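Local coordinates for cupin 2, conserved barrel domain protein (Shewanella frigidimarina, PDB 2PFW) that is of unknown function but has the cupin barrel fold of the RmlC-like and KdgF-like proteins and probably pairs with a second copy of itself, at the interface of chains A and B. Sequence-based numbering; all coordinates share one arbitrary frame. Chains: chain A/B, Cupin 2, conserved barrel domain protein.

Contact 1: the interface of chains A and B. Residues chain A 4-7, 30-31; chain B 83, 85-86.
The N-terminal segment of chain A, residues 4-7, and the end of its strand 23-31 close around the end of strand 81-84 of chain B and the two prolines that follow it. The ring of B:Phe83 is the inserted group. Its CG stands anti to the backbone N (chi1 158°), which places the ring among A:Gln4, A:Ser5 and A:Asn31. The side-chain amide of A:Gln4 meets the rim of the ring, CD lying in the ring plane 3.6 Å from B:Phe83 CE2, with the amide turned 81° to the ring. A:Asn31 crosses it at about a right angle, its amide ND2 3.4 Å from B:Phe83 CE1. The backbone oxygen of A:Phe30 sits 3.7 Å above one face of the B:Phe83 ring, displaced toward the rim, while B:Pro85 N lies over the opposite face. At the base of the ring, B:Phe83 N donates to A:His7 O over 2.7 Å, approaching from above the carbonyl plane. The imidazole of A:His7 then crosses the pyrrolidine of B:Pro85, A:His7 CD2 being 3.5 Å from B:Pro85 CD. Behind the first shell, A:Ser5 OG accepts from A:Phe30 N at 3.0 Å and donates to A:Glu6 O at 3.1 Å, tying the N-terminal segment to strand 23-31, which is likely to steady the wall beside B:Phe83. The site thus lies where the N-terminal arm of one cupin barrel reaches over a strand end of the other.

Contact 2: the interface of chains A and B. Residues chain A 34, 36; chain B 34, 55-57, 103-105.
A:Leu34, the first residue of strand 34-41, pushes its isobutyl group between strands 55-61 and 98-105 of chain B. Its CD2 methyl goes deepest and rests on backbone as much as on side chains: B:Thr103 O and B:Val57 N, each 3.4 Å from A:Leu34 CD2, flank it from the two strands. B:Gln56 and B:Phe104 continue this backbone floor, B:Gln56 C lying 3.7 Å from A:Leu34 CD2. B:Val57 slides past the leucine in the opposite direction and sets CG2 3.6 Å from A:Leu34 CD2. Nearer the leucine backbone, A:Leu34 CB packs on B:Ser105 CB at 3.6 Å. The other branch, CD1, turns toward the partner's copy of the same residue, where the two CD1 methyls of A:Leu34 and B:Leu34 are 3.9 Å apart. Two residues along the strand, A:Ala36 CB touches B:Val57 CG1 at 3.7 Å, so the valine uses one methyl for each residue of chain A. CG of A:Leu34 is anti to the backbone N (chi1 -179°), which brings both methyls against chain B. The 96 Å² that A:Leu34 buries makes it the main apolar peg of this patch, its methyls held by van der Waals packing against the two strands. In the second shell those strands are joined through a side chain: the hydroxyl OG1 of B:Thr103 donates to B:Val57 O over 2.7 Å, tilted 27° from the carbonyl plane.

Contact 3: the interface of chains A and B. Residues chain A 74, 76, 80-81; chain B 8-10.
A:Ser81 and B:Ser9 form an antiparallel beta bridge between two cupin subunits, adding the short strand 8-9 of chain B to strand 81-84 of chain A. This backbone pairing belongs to the tight part. A:Ser81 N donates to B:Ser9 O over 2.9 Å and nearly straight, at 175°, while B:Ser9 N returns a bond to A:Ser81 O at 2.7 Å. The serine side chains meet beside the bridge, with A:Ser81 OG 3.4 Å from B:Ser9 CB. B:Phe10 is also closely packed: its ring crosses A:Leu76 at about a right angle, B:Phe10 CE1 3.3 Å from the methyl A:Leu76 CD2. The carboxylate of A:Asp80 stands at the edge of the same ring, CG in the ring plane 3.7 Å from B:Phe10 CD1, its own plane turned 86°. B:Phe10 CG lies anti to the carbonyl carbon (chi1 -65°), and the ring thereby reaches both A:Asp80 and A:Leu76. The stem of A:Lys74 packs as firmly, its CG over the centre of one face of B:Phe8, 3.6 Å from the ring centroid, in a CH-pi contact. A leucine in place of B:Phe8 would probably lose this flat seat and leave the aliphatic stem of A:Lys74 freer to turn. The lysine chain bends at chi2, and A:Lys74 CD goes on to the edge of B:Phe10, 3.8 Å from B:Phe10 CZ. Past CD the contact is loose, and NZ extends beyond both rings without meeting B:Phe8, B:Ser9 or B:Phe10.

Contact 1: the interface of chains A and B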
# COMPACT_ATOMS: atom_id res chain seq x y z
N GLN A 4 3.96 -16.85 3.55
CA GLN A 4 3.69 -15.79 2.58
C GLN A 4 2.39 -16.06 1.83
O GLN A 4 1.79 -17.12 1.97
CB GLN A 4 4.86 -15.62 1.62
CG GLN A 4 5.25 -16.85 0.82
CD GLN A 4 6.37 -16.53 -0.16
OE1 GLN A 4 7.42 -16.01 0.23
NE2 GLN A 4 6.14 -16.83 -1.44
N SER A 5 1.95 -15.09 1.04
CA SER A 5 0.70 -15.21 0.30
C SER A 5 0.97 -15.69 -1.13
O SER A 5 2.11 -15.62 -1.59
CB SER A 5 -0.03 -13.87 0.27
OG SER A 5 0.79 -12.90 -0.34
N GLU A 6 -0.07 -16.14 -1.82
CA GLU A 6 -0.08 -16.26 -3.27
C GLU A 6 0.53 -15.02 -3.91
O GLU A 6 0.54 -13.94 -3.30
CB GLU A 6 -1.51 -16.48 -3.76
CG GLU A 6 -1.63 -17.26 -5.05
CD GLU A 6 -1.60 -18.76 -4.81
OE1 GLU A 6 -1.95 -19.15 -3.68
OE2 GLU A 6 -1.23 -19.51 -5.74
N HIS A 7 1.05 -15.13 -5.13
CA HIS A 7 1.63 -13.98 -5.81
C HIS A 7 0.55 -13.03 -6.32
O HIS A 7 0.84 -11.87 -6.61
CB HIS A 7 2.51 -14.43 -6.97
CG HIS A 7 3.73 -15.18 -6.53
ND1 HIS A 7 4.49 -15.93 -7.40
CD2 HIS A 7 4.33 -15.30 -5.31
CE1 HIS A 7 5.50 -16.48 -6.74
NE2 HIS A 7 5.42 -16.11 -5.48
N PHE A 30 1.49 -10.64 1.57
CA PHE A 30 2.44 -10.59 2.67
C PHE A 30 3.56 -11.64 2.51
O PHE A 30 3.34 -12.66 1.87
CB PHE A 30 1.72 -10.81 3.99
CG PHE A 30 1.30 -12.22 4.30
CD1 PHE A 30 0.10 -12.72 3.80
CD2 PHE A 30 2.07 -13.06 5.09
CE1 PHE A 30 -0.31 -14.01 4.08
CE2 PHE A 30 1.68 -14.36 5.36
CZ PHE A 30 0.49 -14.83 4.85
N ASN A 31 4.72 -11.38 3.10
CA ASN A 31 5.65 -12.37 3.64
C ASN A 31 6.21 -11.88 4.97
O ASN A 31 5.80 -10.85 5.51
CB ASN A 31 6.77 -12.67 2.63
CG ASN A 31 7.63 -11.47 2.33
OD1 ASN A 31 7.57 -10.45 3.00
ND2 ASN A 31 8.46 -11.59 1.29
N PHE B 83 1.87 -9.89 -5.01
CA PHE B 83 3.05 -10.03 -4.18
C PHE B 83 4.18 -10.69 -4.97
O PHE B 83 4.00 -11.79 -5.48
CB PHE B 83 2.71 -10.84 -2.93
CG PHE B 83 3.87 -11.52 -2.22
CD1 PHE B 83 4.94 -10.77 -1.76
CD2 PHE B 83 3.86 -12.89 -2.03
CE1 PHE B 83 6.00 -11.39 -1.12
CE2 PHE B 83 4.92 -13.51 -1.39
CZ PHE B 83 5.99 -12.76 -0.94
N PRO B 85 7.87 -12.06 -4.33
CA PRO B 85 9.02 -12.43 -3.49
C PRO B 85 10.31 -11.81 -4.03
O PRO B 85 10.44 -11.44 -5.20
CB PRO B 85 9.05 -13.96 -3.58
CG PRO B 85 7.64 -14.33 -3.93
CD PRO B 85 7.14 -13.23 -4.82
N PRO B 86 11.29 -11.64 -3.15
CA PRO B 86 12.60 -11.12 -3.58
C PRO B 86 13.16 -11.93 -4.75
O PRO B 86 13.00 -13.15 -4.74
CB PRO B 86 13.46 -11.32 -2.33
CG PRO B 86 12.49 -11.22 -1.20
CD PRO B 86 11.24 -11.89 -1.70

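Contact 2: the interface of chains A and B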
# COMPACT_ATOMS: atom_id res chain seq x y z
N LEU A 34 7.15 -8.01 4.82
CA LEU A 34 6.32 -6.99 4.18
C LEU A 34 4.87 -7.44 4.15
O LEU A 34 4.60 -8.63 3.94
CB LEU A 34 6.79 -6.68 2.76
CG LEU A 34 6.00 -5.60 2.01
CD1 LEU A 34 6.18 -4.24 2.66
CD2 LEU A 34 6.43 -5.53 0.55
N ALA A 36 0.56 -6.01 3.39
CA ALA A 36 -0.41 -4.97 3.04
C ALA A 36 -1.82 -5.50 3.22
O ALA A 36 -2.16 -6.58 2.73
CB ALA A 36 -0.19 -4.49 1.62
N LEU B 34 10.72 0.35 4.85
CA LEU B 34 9.37 0.28 4.28
C LEU B 34 9.16 1.45 3.32
O LEU B 34 9.62 2.56 3.57
CB LEU B 34 8.30 0.29 5.36
CG LEU B 34 6.85 0.50 4.95
CD1 LEU B 34 6.41 -0.51 3.89
CD2 LEU B 34 5.92 0.41 6.16
N SER B 55 11.27 -7.10 -1.15
CA SER B 55 9.92 -7.67 -1.22
C SER B 55 8.99 -6.63 -1.85
O SER B 55 9.25 -5.43 -1.74
CB SER B 55 9.44 -8.10 0.15
OG SER B 55 9.99 -9.35 0.55
N GLN B 56 7.93 -7.07 -2.51
CA GLN B 56 7.01 -6.11 -3.12
C GLN B 56 5.56 -6.54 -2.91
O GLN B 56 5.21 -7.70 -3.16
CB GLN B 56 7.29 -5.91 -4.61
CG GLN B 56 6.35 -4.91 -5.27
CD GLN B 56 6.69 -4.58 -6.71
OE1 GLN B 56 7.83 -4.65 -7.15
NE2 GLN B 56 5.67 -4.19 -7.48
N VAL B 57 4.72 -5.63 -2.42
CA VAL B 57 3.27 -5.90 -2.44
C VAL B 57 2.60 -4.72 -3.13
O VAL B 57 2.91 -3.56 -2.87
CB VAL B 57 2.68 -6.18 -1.07
CG1 VAL B 57 1.20 -6.56 -1.16
CG2 VAL B 57 3.44 -7.31 -0.37
N THR B 103 4.40 -1.22 -2.86
CA THR B 103 5.03 -1.17 -1.55
C THR B 103 6.21 -2.13 -1.46
O THR B 103 6.10 -3.27 -1.91
CB THR B 103 4.02 -1.51 -0.45
OG1 THR B 103 3.78 -2.92 -0.40
CG2 THR B 103 2.68 -0.88 -0.80
N PHE B 104 7.31 -1.66 -0.89
CA PHE B 104 8.57 -2.38 -0.85
C PHE B 104 9.11 -2.53 0.58
O PHE B 104 9.10 -1.54 1.31
CB PHE B 104 9.64 -1.65 -1.67
CG PHE B 104 9.27 -1.47 -3.13
CD1 PHE B 104 9.47 -2.50 -4.03
CD2 PHE B 104 8.73 -0.28 -3.58
CE1 PHE B 104 9.14 -2.35 -5.36
CE2 PHE B 104 8.39 -0.12 -4.91
CZ PHE B 104 8.59 -1.16 -5.80
N SER B 105 9.58 -3.71 0.97
CA SER B 105 10.38 -3.79 2.19
C SER B 105 11.86 -4.11 1.88
O SER B 105 11.90 -5.22 1.24
CB SER B 105 9.88 -4.80 3.22
OG SER B 105 10.69 -4.68 4.38

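Contact 3: the interface of chains A and B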
# COMPACT_ATOMS: atom_id res chain seq x y z
N LYS A 74 -4.04 15.61 11.59
CA LYS A 74 -4.48 16.15 10.30
C LYS A 74 -5.74 15.41 9.86
O LYS A 74 -5.94 14.25 10.21
CB LYS A 74 -3.38 16.08 9.24
CG LYS A 74 -1.97 16.41 9.65
CD LYS A 74 -1.36 17.62 9.00
CE LYS A 74 -0.27 18.26 9.84
NZ LYS A 74 -0.03 19.69 9.50
N LEU A 76 -7.40 13.67 6.76
CA LEU A 76 -6.92 13.10 5.51
C LEU A 76 -8.10 12.61 4.66
O LEU A 76 -9.06 12.05 5.19
CB LEU A 76 -5.95 11.94 5.74
CG LEU A 76 -4.66 12.22 6.51
CD1 LEU A 76 -3.67 11.09 6.30
CD2 LEU A 76 -4.05 13.55 6.12
N ASP A 80 -4.43 10.66 0.12
CA ASP A 80 -3.46 11.15 1.09
C ASP A 80 -2.80 9.96 1.78
O ASP A 80 -3.32 8.84 1.73
CB ASP A 80 -4.08 12.06 2.13
CG ASP A 80 -4.57 13.41 1.68
OD1 ASP A 80 -4.03 14.01 0.72
OD2 ASP A 80 -5.51 13.92 2.33
N SER A 81 -1.67 10.19 2.45
CA SER A 81 -1.07 9.07 3.19
C SER A 81 -0.40 9.54 4.48
O SER A 81 -0.11 10.72 4.67
CB SER A 81 -0.05 8.35 2.29
OG SER A 81 0.89 9.29 1.80
N PHE B 8 3.04 12.74 7.52
CA PHE B 8 1.84 13.00 6.75
C PHE B 8 2.19 13.40 5.32
O PHE B 8 3.13 14.16 5.08
CB PHE B 8 0.99 14.10 7.41
CG PHE B 8 0.35 13.66 8.72
CD1 PHE B 8 -0.77 12.87 8.74
CD2 PHE B 8 0.90 14.06 9.93
CE1 PHE B 8 -1.35 12.47 9.93
CE2 PHE B 8 0.33 13.67 11.13
CZ PHE B 8 -0.79 12.87 11.14
N SER B 9 1.43 12.90 4.35
CA SER B 9 1.68 13.29 2.96
C SER B 9 0.37 13.52 2.21
O SER B 9 -0.60 12.83 2.48
CB SER B 9 2.53 12.22 2.26
OG SER B 9 3.90 12.45 2.55
N PHE B 10 0.37 14.49 1.31
CA PHE B 10 -0.84 15.03 0.71
C PHE B 10 -0.83 14.87 -0.80
O PHE B 10 0.09 15.39 -1.44
CB PHE B 10 -1.00 16.51 1.12
CG PHE B 10 -1.21 16.61 2.63
CD1 PHE B 10 -2.29 15.96 3.20
CD2 PHE B 10 -0.33 17.31 3.43
CE1 PHE B 10 -2.50 16.01 4.57
CE2 PHE B 10 -0.54 17.37 4.80
CZ PHE B 10 -1.62 16.72 5.36

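Contacts 1 and 2 are neighbours, their C-alpha centres about 9 Å apart, whereas contact 3 lies about 27 Å from contact 1 and 20 Å from contact 2. Strand 81-84 serves in contacts 1 and 3, on chain B in the first and chain A in the second. By two-fold symmetry, residues 4-7 of chain A in contact 1 run on into residues 8-10 of chain A in the twin of contact 3, so each N-terminal arm lies along strand 81-84 of the partner and the residues just after it, with the leucine packing of contact 2 nearby. This suggests a stable dimer, though the structure alone does not establish one in solution.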